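Local coordinates for hypothetical nigD-like protein (PDB 3QWN) that is probably an immunity protein of the NigD-like family, thought to protect its producer against a bacterial toxin, though its target is unknown, at residues Leu12-Val17 and Tyr111-Leu116; Gln26-Asp31 and Ser57-Leu62. All coordinates share one frame; numbering follows the deposited sequence.

In the fold
Both contacts involve the N-terminal OB domain. Interaction 1 joins one of its strands to the C-terminal beta-sandwich domain, and its centre lies about 5 Å from the centre of the chain; interaction 2, its centre about 17 Å from that of the chain, stays within the OB domain. Their centres are about 13 Å apart, and along the chain interaction 2 is nested between the segments of interaction 1. Strand 13-19 connects them, running between strands 25-30 and 52-63 in one sheet: I29 N lies 2.7 Å from T16 O and E13 N lies 2.9 Å from S57 O, both probable hydrogen bonds. The strand thus pairs on both edges with the segments of interaction 2 while turning F14 toward 111-116.

Interaction 1. Residues Leu12-Val17 and Tyr111-Leu116; sequences LEFVTV and YLNMIL
F14 projects from strand 13-17 and lays one ring face on N113 while its edge meets M114 and I115. The face contact is a CH-pi interaction: N113 CB stands 4.2 Å from the F14 ring centroid, 20° off the normal and shifted toward the rim. The N113 amide is turned 62° from the ring plane, and its OD1 comes to 3.9 Å from F14 CD2. The apolar contact is at the edge, where I115 CG1 sits in the plane of the ring, 3.8 Å from F14 CE1. With CG1 anti to its carbonyl carbon (chi1 -56°), I115 brings this branch closer to the phenyl group than the direction of its CB suggests. Close to the ring plane as well, the backbone O of M114, a selenomethionine, lies 3.5 Å from F14 CZ. These touches bridge two domains: F14 belongs to the NigD-like N-terminal OB domain, N113 to the C-terminal beta-sandwich domain, and the axes of 13-17 and 111-116, roughly antiparallel, come within 9.6 Å without pairing. W106 adds an edge-to-face ring contact to F14. Hydrogen bonding secures the buried amide beside the phenyl: N113 OD1 is bonded to S165 OG and R54 NH2, so one acceptor links strands 158-167 and 52-63, and ND2 makes weak hydrogen bonds to W106 O and G108 O.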
ATOM      1  N   LEU A  12      -9.621   4.295  -9.032  1.00 49.67           N
ATOM      2  CA  LEU A  12      -8.581   3.272  -8.992  1.00 44.22           C
ATOM      3  C   LEU A  12      -8.778   2.299  -7.862  1.00 42.46           C
ATOM      4  O   LEU A  12      -9.142   2.693  -6.767  1.00 42.50           O
ATOM      5  CB  LEU A  12      -7.214   3.946  -8.839  1.00 43.25           C
ATOM      6  CG  LEU A  12      -6.711   4.808 -10.007  1.00 46.57           C
ATOM      7  CD1 LEU A  12      -5.378   5.423  -9.654  1.00 46.09           C
ATOM      8  CD2 LEU A  12      -6.557   3.985 -11.292  1.00 48.23           C
ATOM      9  N   GLU A  13      -8.501   1.040  -8.109  1.00 37.20           N
ATOM     10  CA  GLU A  13      -8.587  -0.032  -7.115  1.00 37.69           C
ATOM     11  C   GLU A  13      -7.223  -0.700  -6.892  1.00 40.30           C
ATOM     12  O   GLU A  13      -6.425  -0.761  -7.818  1.00 40.03           O
ATOM     13  CB  GLU A  13      -9.545  -1.115  -7.605  1.00 39.95           C
ATOM     14  CG  GLU A  13     -11.019  -0.908  -7.315  1.00 59.75           C
ATOM     15  CD  GLU A  13     -11.878  -2.076  -7.778  1.00 84.84           C
ATOM     16  OE1 GLU A  13     -11.617  -3.244  -7.373  1.00 59.19           O
ATOM     17  OE2 GLU A  13     -12.779  -1.814  -8.610  1.00 80.25           O
ATOM     18  N   PHE A  14      -6.990  -1.237  -5.690  1.00 34.90           N
ATOM     19  CA  PHE A  14      -5.823  -2.046  -5.317  1.00 33.94           C
ATOM     20  C   PHE A  14      -6.087  -3.423  -5.863  1.00 40.17           C
ATOM     21  O   PHE A  14      -7.096  -4.037  -5.497  1.00 41.77           O
ATOM     22  CB  PHE A  14      -5.650  -2.093  -3.757  1.00 34.25           C
ATOM     23  CG  PHE A  14      -5.135  -0.829  -3.101  1.00 32.84           C
ATOM     24  CD1 PHE A  14      -5.949   0.295  -2.977  1.00 32.65           C
ATOM     25  CD2 PHE A  14      -3.829  -0.757  -2.618  1.00 32.85           C
ATOM     26  CE1 PHE A  14      -5.450   1.481  -2.418  1.00 33.47           C
ATOM     27  CE2 PHE A  14      -3.344   0.420  -2.032  1.00 34.04           C
ATOM     28  CZ  PHE A  14      -4.165   1.521  -1.913  1.00 31.27           C
ATOM     29  N   VAL A  15      -5.232  -3.902  -6.758  1.00 36.84           N
ATOM     30  CA  VAL A  15      -5.358  -5.235  -7.384  1.00 36.16           C
ATOM     31  C   VAL A  15      -3.973  -5.842  -7.513  1.00 40.12           C
ATOM     32  O   VAL A  15      -2.937  -5.178  -7.273  1.00 37.28           O
ATOM     33  CB  VAL A  15      -6.078  -5.191  -8.792  1.00 39.85           C
ATOM     34  CG1 VAL A  15      -7.518  -4.656  -8.708  1.00 38.45           C
ATOM     35  CG2 VAL A  15      -5.261  -4.425  -9.844  1.00 38.36           C
ATOM     36  N   THR A  16      -3.964  -7.111  -7.916  1.00 39.82           N
ATOM     37  CA  THR A  16      -2.769  -7.850  -8.297  1.00 39.85           C
ATOM     38  C   THR A  16      -2.919  -8.193  -9.790  1.00 42.64           C
ATOM     39  O   THR A  16      -4.006  -8.546 -10.232  1.00 42.86           O
ATOM     40  CB  THR A  16      -2.540  -9.071  -7.401  1.00 44.63           C
ATOM     41  OG1 THR A  16      -2.473  -8.637  -6.046  1.00 54.43           O
ATOM     42  CG2 THR A  16      -1.250  -9.802  -7.735  1.00 32.37           C
ATOM     43  N   VAL A  17      -1.880  -7.999 -10.569  1.00 38.47           N
ATOM     44  CA  VAL A  17      -1.903  -8.385 -11.986  1.00 38.22           C
ATOM     45  C   VAL A  17      -0.804  -9.412 -12.212  1.00 44.28           C
ATOM     46  O   VAL A  17       0.214  -9.372 -11.527  1.00 45.80           O
ATOM     47  CB  VAL A  17      -1.806  -7.213 -12.998  1.00 39.43           C
ATOM     48  CG1 VAL A  17      -3.032  -6.331 -12.940  1.00 36.59           C
ATOM     49  CG2 VAL A  17      -0.523  -6.395 -12.808  1.00 39.50           C
ATOM     50  N   TYR A 111      -1.975  -7.405   3.034  1.00 52.63           N
ATOM     51  CA  TYR A 111      -1.358  -6.089   3.143  1.00 49.60           C
ATOM     52  C   TYR A 111      -2.120  -5.142   4.085  1.00 51.47           C
ATOM     53  O   TYR A 111      -3.309  -5.351   4.379  1.00 49.54           O
ATOM     54  CB  TYR A 111      -1.314  -5.428   1.771  1.00 48.10           C
ATOM     55  CG  TYR A 111      -0.556  -6.159   0.694  1.00 49.76           C
ATOM     56  CD1 TYR A 111       0.801  -5.921   0.486  1.00 51.79           C
ATOM     57  CD2 TYR A 111      -1.219  -6.978  -0.214  1.00 51.04           C
ATOM     58  CE1 TYR A 111       1.508  -6.572  -0.527  1.00 49.97           C
ATOM     59  CE2 TYR A 111      -0.538  -7.602  -1.257  1.00 52.62           C
ATOM     60  CZ  TYR A 111       0.826  -7.388  -1.418  1.00 63.48           C
ATOM     61  OH  TYR A 111       1.488  -7.973  -2.481  1.00 70.16           O
ATOM     62  N   LEU A 112      -1.429  -4.059   4.506  1.00 46.45           N
ATOM     63  CA  LEU A 112      -2.012  -2.917   5.185  1.00 44.53           C
ATOM     64  C   LEU A 112      -2.093  -1.842   4.076  1.00 48.06           C
ATOM     65  O   LEU A 112      -1.066  -1.293   3.693  1.00 48.38           O
ATOM     66  CB  LEU A 112      -1.215  -2.472   6.437  1.00 45.47           C
ATOM     67  CG  LEU A 112      -1.697  -1.150   7.084  1.00 49.17           C
ATOM     68  CD1 LEU A 112      -3.026  -1.330   7.826  1.00 48.37           C
ATOM     69  CD2 LEU A 112      -0.620  -0.532   7.982  1.00 50.66           C
ATOM     70  N   ASN A 113      -3.290  -1.636   3.482  1.00 42.94           N
ATOM     71  CA  ASN A 113      -3.469  -0.700   2.366  1.00 41.50           C
ATOM     72  C   ASN A 113      -3.861   0.683   2.837  1.00 40.08           C
ATOM     73  O   ASN A 113      -4.531   0.828   3.846  1.00 38.96           O
ATOM     74  CB  ASN A 113      -4.510  -1.208   1.365  1.00 40.92           C
ATOM     75  CG  ASN A 113      -4.372  -2.671   1.120  1.00 46.04           C
ATOM     76  OD1 ASN A 113      -3.491  -3.090   0.430  1.00 34.42           O
ATOM     77  ND2 ASN A 113      -5.110  -3.484   1.834  1.00 42.59           N
HETATM   78  N   MSE A 114      -3.398   1.687   2.127  1.00 34.56           N
HETATM   79  CA  MSE A 114      -3.721   3.049   2.466  1.00 34.40           C
HETATM   80  C   MSE A 114      -3.611   3.937   1.273  1.00 40.42           C
HETATM   81  O   MSE A 114      -2.764   3.726   0.391  1.00 38.50           O
HETATM   82  CB  MSE A 114      -2.880   3.620   3.643  1.00 36.60           C
HETATM   83  CG  MSE A 114      -1.415   3.912   3.335  1.00 42.59           C
HETATM   84 SE   MSE A 114      -0.398   4.202   5.021  0.75 50.86          SE
HETATM   85  CE  MSE A 114      -0.427   2.359   5.666  1.00 46.71           C
ATOM     86  N   ILE A 115      -4.505   4.939   1.275  1.00 38.35           N
ATOM     87  CA  ILE A 115      -4.566   6.035   0.327  1.00 36.30           C
ATOM     88  C   ILE A 115      -4.159   7.268   1.115  1.00 41.79           C
ATOM     89  O   ILE A 115      -4.779   7.593   2.134  1.00 42.37           O
ATOM     90  CB  ILE A 115      -5.948   6.185  -0.329  1.00 36.47           C
ATOM     91  CG1 ILE A 115      -6.384   4.877  -1.023  1.00 35.19           C
ATOM     92  CG2 ILE A 115      -5.935   7.369  -1.281  1.00 36.48           C
ATOM     93  CD1 ILE A 115      -7.838   4.903  -1.576  1.00 27.22           C
ATOM     94  N   LEU A 116      -3.092   7.925   0.669  1.00 37.82           N
ATOM     95  CA  LEU A 116      -2.607   9.135   1.313  1.00 36.96           C
ATOM     96  C   LEU A 116      -2.888  10.343   0.463  1.00 41.85           C
ATOM     97  O   LEU A 116      -2.985  10.233  -0.756  1.00 42.28           O
ATOM     98  CB  LEU A 116      -1.088   9.050   1.579  1.00 36.70           C
ATOM     99  CG  LEU A 116      -0.544   7.829   2.331  1.00 38.93           C
ATOM    100  CD1 LEU A 116       0.969   7.896   2.414  1.00 38.15           C
ATOM    101  CD2 LEU A 116      -1.163   7.705   3.741  1.00 43.94           C
TER

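Interaction 2. Residues Gln26-Asp31 and Ser57-Leu62; sequences QTLIPD and SNYETL
L28 and Y59 carry most of this contact, each burying an equal area against the other segment. The isobutyl end of L28 spreads over one face of the Y59 ring: CD2 stands above the middle, 3.7 Å from the ring centroid and 13° off the normal, a well-centred CH-pi contact. The other branch, CD1, reaches back to the root of the ring, 3.8 Å from Y59 CG, and also lies 4.0 Å from S57 OG. The two methyls therefore follow the tyrosine from its stem to its centre. L28 extends across the gap with CG anti to its backbone N (chi1 -180°), while Y59 holds CG between its backbone N and carbonyl carbon (chi1 75°), which turns one face of the ring to the leucine methyls. P30 comes third. The P30 and Y59 side chains cross at about a right angle, and P30 CB lies 3.3 Å from Y59 OH. The axes of strands 26-30 and 57-62 pass 10.2 Å apart, nearly at a right angle. They are not neighbours in the sheet, whose order is 13-19, 25-30, 36-41, 68-77, 52-63 with the first and last also paired, as in an OB fold; strand 13-19 lies between them, and V15 from it touches both S57 and Y59. The polar ends are tied outside the contact: S57 OG is hydrogen-bonded to S74 O, and Y59 OH to E13 OE1. Dispersion and CH-pi attraction thus supply the contact itself, the bond to E13 OE1 tethers the hydroxyl and limits the swing of the ring as a whole, and the carboxylate there may enrich the pi cloud that receives the leucine methyl.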
ATOM      1  N   GLN A  26      -2.344 -10.880 -18.202  1.00 40.36           N
ATOM      2  CA  GLN A  26      -3.264 -11.960 -18.534  1.00 41.00           C
ATOM      3  C   GLN A  26      -4.275 -12.173 -17.446  1.00 44.97           C
ATOM      4  O   GLN A  26      -5.333 -12.735 -17.709  1.00 46.94           O
ATOM      5  CB  GLN A  26      -2.496 -13.280 -18.777  1.00 44.06           C
ATOM      6  CG  GLN A  26      -1.247 -13.185 -19.642  1.00 69.26           C
ATOM      7  CD  GLN A  26      -1.466 -13.375 -21.129  1.00 95.92           C
ATOM      8  OE1 GLN A  26      -0.765 -14.179 -21.762  1.00 94.33           O
ATOM      9  NE2 GLN A  26      -2.366 -12.584 -21.744  1.00 82.14           N
ATOM     10  N   THR A  27      -3.941 -11.756 -16.221  1.00 40.21           N
ATOM     11  CA  THR A  27      -4.765 -11.946 -15.034  1.00 39.16           C
ATOM     12  C   THR A  27      -4.793 -10.718 -14.152  1.00 41.60           C
ATOM     13  O   THR A  27      -3.773 -10.069 -13.967  1.00 40.60           O
ATOM     14  CB  THR A  27      -4.210 -13.128 -14.258  1.00 43.32           C
ATOM     15  OG1 THR A  27      -4.356 -14.248 -15.113  1.00 47.15           O
ATOM     16  CG2 THR A  27      -4.928 -13.379 -12.923  1.00 37.41           C
ATOM     17  N   LEU A  28      -5.966 -10.450 -13.567  1.00 37.42           N
ATOM     18  CA  LEU A  28      -6.222  -9.371 -12.635  1.00 35.89           C
ATOM     19  C   LEU A  28      -6.915 -10.010 -11.444  1.00 42.47           C
ATOM     20  O   LEU A  28      -7.845 -10.781 -11.621  1.00 44.14           O
ATOM     21  CB  LEU A  28      -7.050  -8.225 -13.300  1.00 33.96           C
ATOM     22  CG  LEU A  28      -7.345  -7.064 -12.392  1.00 37.20           C
ATOM     23  CD1 LEU A  28      -7.243  -5.760 -13.101  1.00 37.50           C
ATOM     24  CD2 LEU A  28      -8.642  -7.241 -11.699  1.00 38.36           C
ATOM     25  N   ILE A  29      -6.419  -9.769 -10.238  1.00 40.93           N
ATOM     26  CA  ILE A  29      -6.996 -10.382  -9.042  1.00 40.74           C
ATOM     27  C   ILE A  29      -7.463  -9.261  -8.143  1.00 47.20           C
ATOM     28  O   ILE A  29      -6.645  -8.575  -7.515  1.00 47.02           O
ATOM     29  CB  ILE A  29      -6.091 -11.403  -8.305  1.00 43.60           C
ATOM     30  CG1 ILE A  29      -5.363 -12.336  -9.298  1.00 44.63           C
ATOM     31  CG2 ILE A  29      -6.916 -12.189  -7.289  1.00 41.54           C
ATOM     32  CD1 ILE A  29      -4.289 -13.031  -8.737  1.00 48.53           C
ATOM     33  N   PRO A  30      -8.795  -9.016  -8.137  1.00 45.08           N
ATOM     34  CA  PRO A  30      -9.336  -7.968  -7.257  1.00 44.32           C
ATOM     35  C   PRO A  30      -9.130  -8.340  -5.797  1.00 55.13           C
ATOM     36  O   PRO A  30      -8.941  -9.506  -5.484  1.00 55.27           O
ATOM     37  CB  PRO A  30     -10.832  -7.935  -7.610  1.00 45.12           C
ATOM     38  CG  PRO A  30     -10.996  -8.771  -8.828  1.00 49.73           C
ATOM     39  CD  PRO A  30      -9.881  -9.759  -8.816  1.00 46.44           C
ATOM     40  N   ASP A  31      -9.153  -7.360  -4.905  1.00 57.15           N
ATOM     41  CA  ASP A  31      -8.996  -7.662  -3.484  1.00 59.98           C
ATOM     42  C   ASP A  31     -10.265  -8.338  -2.943  1.00 68.58           C
ATOM     43  O   ASP A  31     -10.183  -9.283  -2.159  1.00 69.36           O
ATOM     44  CB  ASP A  31      -8.682  -6.365  -2.723  1.00 61.89           C
ATOM     45  CG  ASP A  31      -7.206  -6.012  -2.612  1.00 71.93           C
ATOM     46  OD1 ASP A  31      -6.380  -6.661  -3.307  1.00 71.41           O
ATOM     47  OD2 ASP A  31      -6.873  -5.116  -1.806  1.00 79.85           O
ATOM     48  N   SER A  57      -5.424   0.140 -10.420  1.00 30.92           N
ATOM     49  CA  SER A  57      -6.010  -0.060 -11.739  1.00 30.29           C
ATOM     50  C   SER A  57      -7.430   0.421 -11.824  1.00 36.56           C
ATOM     51  O   SER A  57      -8.224   0.255 -10.892  1.00 36.12           O
ATOM     52  CB  SER A  57      -5.976  -1.550 -12.101  1.00 31.27           C
ATOM     53  OG  SER A  57      -6.459  -1.851 -13.397  1.00 37.11           O
ATOM     54  N   ASN A  58      -7.763   0.932 -13.004  1.00 35.25           N
ATOM     55  CA  ASN A  58      -9.110   1.203 -13.443  1.00 35.65           C
ATOM     56  C   ASN A  58      -9.437   0.068 -14.412  1.00 41.63           C
ATOM     57  O   ASN A  58      -8.779  -0.099 -15.446  1.00 42.14           O
ATOM     58  CB  ASN A  58      -9.298   2.579 -14.080  1.00 37.26           C
ATOM     59  CG  ASN A  58     -10.734   2.838 -14.473  1.00 50.04           C
ATOM     60  OD1 ASN A  58     -11.115   2.669 -15.607  1.00 52.52           O
ATOM     61  ND2 ASN A  58     -11.585   3.140 -13.530  1.00 54.77           N
ATOM     62  N   TYR A  59     -10.412  -0.746 -14.049  1.00 37.45           N
ATOM     63  CA  TYR A  59     -10.797  -1.885 -14.863  1.00 36.04           C
ATOM     64  C   TYR A  59     -12.276  -2.121 -14.688  1.00 40.18           C
ATOM     65  O   TYR A  59     -12.860  -1.694 -13.688  1.00 36.93           O
ATOM     66  CB  TYR A  59      -9.982  -3.153 -14.429  1.00 34.92           C
ATOM     67  CG  TYR A  59     -10.457  -3.764 -13.131  1.00 34.54           C
ATOM     68  CD1 TYR A  59     -10.063  -3.239 -11.900  1.00 36.11           C
ATOM     69  CD2 TYR A  59     -11.344  -4.834 -13.127  1.00 36.30           C
ATOM     70  CE1 TYR A  59     -10.498  -3.801 -10.695  1.00 35.05           C
ATOM     71  CE2 TYR A  59     -11.809  -5.390 -11.928  1.00 37.53           C
ATOM     72  CZ  TYR A  59     -11.380  -4.875 -10.714  1.00 44.34           C
ATOM     73  OH  TYR A  59     -11.830  -5.421  -9.528  1.00 43.67           O
ATOM     74  N   GLU A  60     -12.858  -2.913 -15.587  1.00 40.01           N
ATOM     75  CA  GLU A  60     -14.236  -3.317 -15.385  1.00 39.87           C
ATOM     76  C   GLU A  60     -14.366  -4.816 -15.631  1.00 43.71           C
ATOM     77  O   GLU A  60     -13.582  -5.407 -16.370  1.00 42.62           O
ATOM     78  CB  GLU A  60     -15.225  -2.486 -16.219  1.00 41.22           C
ATOM     79  CG  GLU A  60     -15.421  -2.869 -17.670  1.00 42.39           C
ATOM     80  CD  GLU A  60     -16.559  -2.094 -18.302  1.00 49.80           C
ATOM     81  OE1 GLU A  60     -17.484  -1.671 -17.570  1.00 48.92           O
ATOM     82  OE2 GLU A  60     -16.536  -1.933 -19.545  1.00 48.61           O
ATOM     83  N   THR A  61     -15.346  -5.414 -14.980  1.00 41.52           N
ATOM     84  CA  THR A  61     -15.694  -6.825 -15.082  1.00 42.68           C
ATOM     85  C   THR A  61     -16.851  -6.967 -16.076  1.00 48.32           C
ATOM     86  O   THR A  61     -17.874  -6.282 -15.904  1.00 51.85           O
ATOM     87  CB  THR A  61     -16.046  -7.302 -13.670  1.00 51.02           C
ATOM     88  OG1 THR A  61     -14.828  -7.309 -12.923  1.00 51.24           O
ATOM     89  CG2 THR A  61     -16.720  -8.658 -13.639  1.00 51.99           C
ATOM     90  N   LEU A  62     -16.714  -7.843 -17.107  1.00 39.56           N
ATOM     91  CA  LEU A  62     -17.808  -8.089 -18.053  1.00 37.85           C
ATOM     92  C   LEU A  62     -18.256  -9.528 -17.918  1.00 39.99           C
ATOM     93  O   LEU A  62     -17.424 -10.439 -18.026  1.00 39.74           O
ATOM     94  CB  LEU A  62     -17.416  -7.822 -19.522  1.00 38.41           C
ATOM     95  CG  LEU A  62     -16.555  -6.640 -19.891  1.00 40.99           C
ATOM     96  CD1 LEU A  62     -15.942  -6.893 -21.206  1.00 43.06           C
ATOM     97  CD2 LEU A  62     -17.350  -5.385 -19.955  1.00 37.06           C
TER